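Side-chain contacts in aminofutalosine deaminase (Helicobacter pylori, PDB 7LKK), which deaminates aminofutalosine in the menaquinone pathway and, as a metal-dependent hydrolase, probably also converts adenosine to inosine: residues H221-E224 and E228-W231; F273-F278 and P300-L305. All blocks are in the same frame, centred on the assembly; numbering follows the deposited sequence.

Contact 1 (H221-E224 and E228-W231); sequences HFLE and ELEW. With FE (Fe (III) ion), chain E; MCF ((8R)-3-(5-S-methyl-5-thio-beta-D-ribofuranosyl)-3,6,7,8-tetrahydroimidazo[4,5-d][1,3]diazepin-8-ol), chain J.
Glu228 OE2 accepts the backbone N-H of Leu223 at 2.8 Å, with an N-H...O angle of 146°, and the other oxygen of the same carboxylate, OE1, takes the N-H of Glu224 at 3.1 Å. Both amides approach the same face of the carboxylate from above its plane, Leu223 N 49° and Glu224 N 54° out of it. An extended Glu228 chain, its CG anti to the backbone N, carries the carboxylate from the helix to this turn. Leu223 has both backbone torsions positive, a left-handed conformation at the point where the chain leaves its strand. Its side chain crosses that of Glu228 at about a right angle, bringing CD2 to 3.4 Å from OE2, while CD1 meets Leu229 CD1 more loosely at 4.4 Å.

The turn held in this way carries pocket residues. Glu224 OE1 receives a nearly straight bond of 2.7 Å from inhibitor atom N6. His221 NE2 binds the iron at 2.4 Å, inhibitor C5 lies over the centre of one ring face, and ND1 is hydrogen-bonded to His194 O. Glu228 is therefore second-shell to the site, bracing the backbone of first-shell Glu224. The contact joins the end of barrel strand 218-222 to helix 226-234, while helix 259-264 packs against Phe222.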
loop_
_atom_site.group_PDB
_atom_site.type_symbol
_atom_site.label_atom_id
_atom_site.label_comp_id
_atom_site.label_asym_id
_atom_site.label_seq_id
_atom_site.Cartn_x
_atom_site.Cartn_y
_atom_site.Cartn_z
ATOM N N HIS A 221 -19.146 10.660 -10.576
ATOM C CA HIS A 221 -18.403 9.432 -10.832
ATOM C C HIS A 221 -18.528 9.086 -12.309
ATOM O O HIS A 221 -19.635 9.090 -12.858
ATOM C CB HIS A 221 -18.929 8.282 -9.972
ATOM C CG HIS A 221 -18.885 8.557 -8.501
ATOM N ND1 HIS A 221 -19.982 8.997 -7.792
ATOM C CD2 HIS A 221 -17.875 8.452 -7.604
ATOM C CE1 HIS A 221 -19.651 9.151 -6.523
ATOM N NE2 HIS A 221 -18.379 8.827 -6.382
ATOM N N PHE A 222 -17.401 8.790 -12.955
ATOM C CA PHE A 222 -17.393 8.594 -14.401
ATOM C C PHE A 222 -16.568 7.369 -14.762
ATOM O O PHE A 222 -15.383 7.301 -14.427
ATOM C CB PHE A 222 -16.845 9.835 -15.114
ATOM C CG PHE A 222 -17.012 9.792 -16.601
ATOM C CD1 PHE A 222 -18.272 9.683 -17.165
ATOM C CD2 PHE A 222 -15.909 9.853 -17.438
ATOM C CE1 PHE A 222 -18.430 9.636 -18.534
ATOM C CE2 PHE A 222 -16.063 9.807 -18.810
ATOM C CZ PHE A 222 -17.324 9.699 -19.358
ATOM N N LEU A 223 -17.202 6.421 -15.455
ATOM C CA LEU A 223 -16.549 5.255 -16.059
ATOM C C LEU A 223 -15.587 4.581 -15.078
ATOM O O LEU A 223 -14.387 4.428 -15.323
ATOM C CB LEU A 223 -15.854 5.648 -17.367
ATOM C CG LEU A 223 -16.823 6.205 -18.425
ATOM C CD1 LEU A 223 -16.157 6.368 -19.784
ATOM C CD2 LEU A 223 -18.059 5.326 -18.547
ATOM N N GLU A 224 -16.156 4.176 -13.947
ATOM C CA GLU A 224 -15.431 3.536 -12.861
ATOM C C GLU A 224 -15.282 2.030 -13.046
ATOM O O GLU A 224 -14.472 1.410 -12.349
ATOM C CB GLU A 224 -16.149 3.837 -11.540
ATOM C CG GLU A 224 -15.429 3.402 -10.283
ATOM C CD GLU A 224 -16.209 3.750 -9.036
ATOM O OE1 GLU A 224 -17.335 4.279 -9.164
ATOM O OE2 GLU A 224 -15.696 3.502 -7.928
ATOM N N GLU A 228 -20.040 -0.418 -16.197
ATOM C CA GLU A 228 -20.595 0.871 -16.595
ATOM C C GLU A 228 -20.258 1.194 -18.045
ATOM O O GLU A 228 -21.099 1.724 -18.781
ATOM C CB GLU A 228 -20.083 1.968 -15.662
ATOM C CG GLU A 228 -20.445 3.376 -16.096
ATOM C CD GLU A 228 -19.794 4.435 -15.234
ATOM O OE1 GLU A 228 -19.230 4.080 -14.176
ATOM O OE2 GLU A 228 -19.836 5.622 -15.617
ATOM N N LEU A 229 -19.038 0.868 -18.480
ATOM C CA LEU A 229 -18.642 1.160 -19.854
ATOM C C LEU A 229 -19.492 0.380 -20.850
ATOM O O LEU A 229 -19.941 0.935 -21.861
ATOM C CB LEU A 229 -17.158 0.848 -20.052
ATOM C CG LEU A 229 -16.601 1.064 -21.460
ATOM C CD1 LEU A 229 -16.687 2.533 -21.856
ATOM C CD2 LEU A 229 -15.164 0.563 -21.553
ATOM N N GLU A 230 -19.724 -0.909 -20.582
ATOM C CA GLU A 230 -20.548 -1.715 -21.476
ATOM C C GLU A 230 -21.992 -1.234 -21.476
ATOM O O GLU A 230 -22.668 -1.278 -22.510
ATOM C CB GLU A 230 -20.494 -3.186 -21.061
ATOM C CG GLU A 230 -19.158 -3.871 -21.269
ATOM C CD GLU A 230 -19.076 -5.196 -20.532
ATOM O OE1 GLU A 230 -17.975 -5.779 -20.469
ATOM O OE2 GLU A 230 -20.117 -5.654 -20.012
ATOM N N TRP A 231 -22.481 -0.776 -20.322
ATOM C CA TRP A 231 -23.832 -0.235 -20.246
ATOM C C TRP A 231 -23.935 1.084 -21.001
ATOM O O TRP A 231 -24.838 1.271 -21.824
ATOM C CB TRP A 231 -24.237 -0.053 -18.784
ATOM C CG TRP A 231 -25.686 0.296 -18.583
ATOM C CD1 TRP A 231 -26.182 1.400 -17.956
ATOM C CD2 TRP A 231 -26.821 -0.474 -18.999
ATOM N NE1 TRP A 231 -27.555 1.369 -17.957
ATOM C CE2 TRP A 231 -27.972 0.229 -18.592
ATOM C CE3 TRP A 231 -26.975 -1.689 -19.673
ATOM C CZ2 TRP A 231 -29.259 -0.242 -18.839
ATOM C CZ3 TRP A 231 -28.256 -2.153 -19.918
ATOM C CH2 TRP A 231 -29.380 -1.431 -19.501
HETATM FE FE FE E . -17.111 8.371 -4.435
HETATM O O8 MCF J . -17.218 6.625 -5.321
HETATM C C8 MCF J . -17.294 5.435 -4.579
HETATM C C7 MCF J . -17.481 4.204 -5.459
HETATM N N6 MCF J . -18.243 4.527 -6.640
HETATM C C5 MCF J . -19.490 5.245 -6.507
HETATM N N4 MCF J . -20.082 5.713 -5.258
HETATM C C10 MCF J . -19.696 5.610 -3.829
HETATM C C9 MCF J . -18.366 5.493 -3.470
HETATM N N1 MCF J . -18.313 5.429 -2.148
HETATM C C2 MCF J . -19.545 5.516 -1.650
HETATM N N3 MCF J . -20.385 5.638 -2.682
HETATM C C1S MCF J . -21.867 5.748 -2.515
HETATM C C2S MCF J . -22.524 6.808 -3.429
HETATM O O2S MCF J . -22.447 8.046 -2.863
HETATM O O4S MCF J . -22.428 4.650 -2.859
HETATM C C4S MCF J . -23.931 5.041 -3.320
HETATM C C3S MCF J . -23.971 6.333 -3.481
HETATM O O3S MCF J . -24.751 6.953 -2.350
HETATM C C5S MCF J . -24.258 4.332 -4.623
HETATM S S5S MCF J . -26.042 4.002 -4.705
HETATM C C6S MCF J . -26.513 3.700 -6.432
#

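Contact 2 (F273-F278 and P300-L305); sequences FVHNQF and PFSNRL
The side-chain amides of Gln277 and Asn303 lie almost parallel, their planes 13° apart, and stack on each other. Gln277 NE2 sits 3.0 Å from Asn303 CG, which is close packing over the amide carbon. The same nitrogen is near Asn303 OD1, but the angle is too poor for a hydrogen bond; its hydrogen bond goes to Lys309 O. A bend in the Gln277 chain at chi2 brings the amide over its neighbour, with CG also reaching Asn303 ND2 at 3.5 Å.

His275 approaches differently. Its ring is steeply inclined to the Asn303 amide, at 62°, and offers ND1 to Asn303 OD1 at 3.1 Å. The N-H...O angle is only 129°, so this bond is weak. The His275 ring stands beside its own backbone N, its CG anti to the carbonyl carbon, which leaves ND1 within reach of Asn303 OD1. Val274 CG1 covers the centre of one ring face from 3.4 Å above the plane.

The other end of the Asn303 amide is used as well: ND2 donates to a water at 2.6 Å, and that water donates to His275 O at 2.8 Å. Asn303 thus meets the ring by a weak bond and the carbonyl through a water, both in one residue whose positive phi is unusual for a non-glycine. One residue earlier, Ser302 OG comes within 4.1 Å of His275 CE1, although its main partner is the iron ligand Asp328.

Since His275 NE2 is hydrogen-bonded to the inhibitor hydroxyl O8, which also binds the metal, Asn303 is a second-shell residue of the active site: its weak bond at ND1 probably helps orient the imidazole, while the water bridge probably steadies the backbone that carries it.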
loop_
_atom_site.group_PDB
_atom_site.type_symbol
_atom_site.label_atom_id
_atom_site.label_comp_id
_atom_site.label_asym_id
_atom_site.label_seq_id
_atom_site.Cartn_x
_atom_site.Cartn_y
_atom_site.Cartn_z
ATOM N N PHE A 273 -14.438 15.054 -12.174
ATOM C CA PHE A 273 -14.713 13.725 -12.707
ATOM C C PHE A 273 -13.867 12.721 -11.938
ATOM O O PHE A 273 -12.634 12.790 -11.977
ATOM C CB PHE A 273 -14.408 13.655 -14.203
ATOM C CG PHE A 273 -15.475 14.254 -15.066
ATOM C CD1 PHE A 273 -15.540 15.623 -15.258
ATOM C CD2 PHE A 273 -16.415 13.448 -15.688
ATOM C CE1 PHE A 273 -16.522 16.179 -16.052
ATOM C CE2 PHE A 273 -17.400 14.001 -16.485
ATOM C CZ PHE A 273 -17.453 15.366 -16.666
ATOM N N VAL A 274 -14.528 11.802 -11.231
ATOM C CA VAL A 274 -13.871 10.878 -10.312
ATOM C C VAL A 274 -13.711 9.517 -10.976
ATOM O O VAL A 274 -14.607 9.057 -11.699
ATOM C CB VAL A 274 -14.665 10.763 -8.995
ATOM C CG1 VAL A 274 -13.917 9.905 -7.985
ATOM C CG2 VAL A 274 -14.944 12.146 -8.423
ATOM N N HIS A 275 -12.557 8.881 -10.727
ATOM C CA HIS A 275 -12.200 7.524 -11.151
ATOM C C HIS A 275 -11.699 7.499 -12.594
ATOM O O HIS A 275 -10.492 7.626 -12.825
ATOM C CB HIS A 275 -13.375 6.562 -10.942
ATOM C CG HIS A 275 -13.859 6.512 -9.526
ATOM N ND1 HIS A 275 -13.028 6.214 -8.468
ATOM C CD2 HIS A 275 -15.081 6.742 -8.991
ATOM C CE1 HIS A 275 -13.719 6.252 -7.342
ATOM N NE2 HIS A 275 -14.968 6.569 -7.632
ATOM N N ASN A 276 -12.595 7.314 -13.565
ATOM C CA ASN A 276 -12.326 7.473 -14.996
ATOM C C ASN A 276 -11.423 6.404 -15.605
ATOM O O ASN A 276 -10.962 6.588 -16.739
ATOM C CB ASN A 276 -11.705 8.841 -15.322
ATOM C CG ASN A 276 -12.360 9.984 -14.574
ATOM O OD1 ASN A 276 -13.447 10.436 -14.935
ATOM N ND2 ASN A 276 -11.686 10.476 -13.537
ATOM N N GLN A 277 -11.155 5.290 -14.913
ATOM C CA GLN A 277 -10.165 4.344 -15.432
ATOM C C GLN A 277 -10.594 3.698 -16.742
ATOM O O GLN A 277 -9.733 3.229 -17.496
ATOM C CB GLN A 277 -9.867 3.235 -14.422
ATOM C CG GLN A 277 -9.728 3.688 -12.991
ATOM C CD GLN A 277 -11.028 3.563 -12.243
ATOM O OE1 GLN A 277 -11.900 4.422 -12.351
ATOM N NE2 GLN A 277 -11.181 2.474 -11.499
ATOM N N PHE A 278 -11.894 3.648 -17.028
ATOM C CA PHE A 278 -12.393 3.050 -18.257
ATOM C C PHE A 278 -12.798 4.092 -19.290
ATOM O O PHE A 278 -13.483 3.757 -20.263
ATOM C CB PHE A 278 -13.555 2.106 -17.946
ATOM C CG PHE A 278 -13.136 0.878 -17.193
ATOM C CD1 PHE A 278 -12.828 -0.294 -17.866
ATOM C CD2 PHE A 278 -13.017 0.902 -15.814
ATOM C CE1 PHE A 278 -12.425 -1.421 -17.175
ATOM C CE2 PHE A 278 -12.614 -0.221 -15.118
ATOM C CZ PHE A 278 -12.323 -1.387 -15.799
ATOM N N PRO A 300 -6.866 5.466 -5.805
ATOM C CA PRO A 300 -6.181 4.199 -6.127
ATOM C C PRO A 300 -6.682 2.989 -5.349
ATOM O O PRO A 300 -6.842 1.914 -5.939
ATOM C CB PRO A 300 -4.704 4.501 -5.814
ATOM C CG PRO A 300 -4.699 5.756 -5.010
ATOM C CD PRO A 300 -5.924 6.526 -5.404
ATOM N N PHE A 301 -6.911 3.115 -4.039
ATOM C CA PHE A 301 -7.309 1.940 -3.268
ATOM C C PHE A 301 -8.730 1.511 -3.610
ATOM O O PHE A 301 -9.004 0.314 -3.760
ATOM C CB PHE A 301 -7.173 2.212 -1.769
ATOM C CG PHE A 301 -6.856 0.984 -0.960
ATOM C CD1 PHE A 301 -7.869 0.152 -0.510
ATOM C CD2 PHE A 301 -5.544 0.657 -0.656
ATOM C CE1 PHE A 301 -7.581 -0.980 0.232
ATOM C CE2 PHE A 301 -5.248 -0.476 0.085
ATOM C CZ PHE A 301 -6.267 -1.295 0.529
ATOM N N SER A 302 -9.645 2.472 -3.745
ATOM C CA SER A 302 -11.008 2.146 -4.154
ATOM C C SER A 302 -11.031 1.484 -5.526
ATOM O O SER A 302 -11.756 0.504 -5.736
ATOM C CB SER A 302 -11.869 3.409 -4.149
ATOM O OG SER A 302 -13.122 3.172 -4.764
ATOM N N ASN A 303 -10.239 2.002 -6.471
ATOM C CA ASN A 303 -10.184 1.409 -7.804
ATOM C C ASN A 303 -9.707 -0.037 -7.746
ATOM O O ASN A 303 -10.193 -0.889 -8.501
ATOM C CB ASN A 303 -9.263 2.224 -8.710
ATOM C CG ASN A 303 -9.820 3.594 -9.044
ATOM O OD1 ASN A 303 -10.991 3.889 -8.797
ATOM N ND2 ASN A 303 -8.975 4.442 -9.616
ATOM N N ARG A 304 -8.739 -0.329 -6.873
ATOM C CA ARG A 304 -8.236 -1.695 -6.753
ATOM C C ARG A 304 -9.277 -2.619 -6.135
ATOM O O ARG A 304 -9.381 -3.790 -6.519
ATOM C CB ARG A 304 -6.955 -1.717 -5.923
ATOM C CG ARG A 304 -6.267 -3.078 -5.876
ATOM C CD ARG A 304 -5.820 -3.511 -7.262
ATOM N NE ARG A 304 -5.292 -4.872 -7.281
ATOM C CZ ARG A 304 -5.939 -5.920 -7.780
ATOM N NH1 ARG A 304 -7.149 -5.767 -8.303
ATOM N NH2 ARG A 304 -5.377 -7.120 -7.760
ATOM N N LEU A 305 -10.048 -2.118 -5.170
ATOM C CA LEU A 305 -11.014 -2.965 -4.478
ATOM C C LEU A 305 -12.258 -3.228 -5.315
ATOM O O LEU A 305 -12.909 -4.264 -5.136
ATOM C CB LEU A 305 -11.418 -2.332 -3.147
ATOM C CG LEU A 305 -10.347 -2.195 -2.067
ATOM C CD1 LEU A 305 -10.969 -1.653 -0.788
ATOM C CD2 LEU A 305 -9.653 -3.524 -1.811
HETATM O O HOH W 1 -9.057 6.831 -10.606
#

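Overall arrangement
From the N terminus, strand 218-222 reaches contact 1 first, which closes a turn of three residues, the last two already in helix 226-234. The chain then runs through further helices to strand 269-275. There contact 2 closes a longer excursion of 21 residues, holding helix 281-291 and strand 294-298, onto helix 300-305. The two loops follow in series, neither enclosing nor crossing the other. Their centres lie 11 Å apart, and strands 218-222 and 269-275 are parallel neighbours in the TIM-type barrel: Phe222 N probably bonds to Val274 O, and Leu223 O to Phe278 N. Contact 1 joins its strand to the next helix, contact 2 to the helix after neighbouring strand 294-298, both beside the iron and the inhibitor.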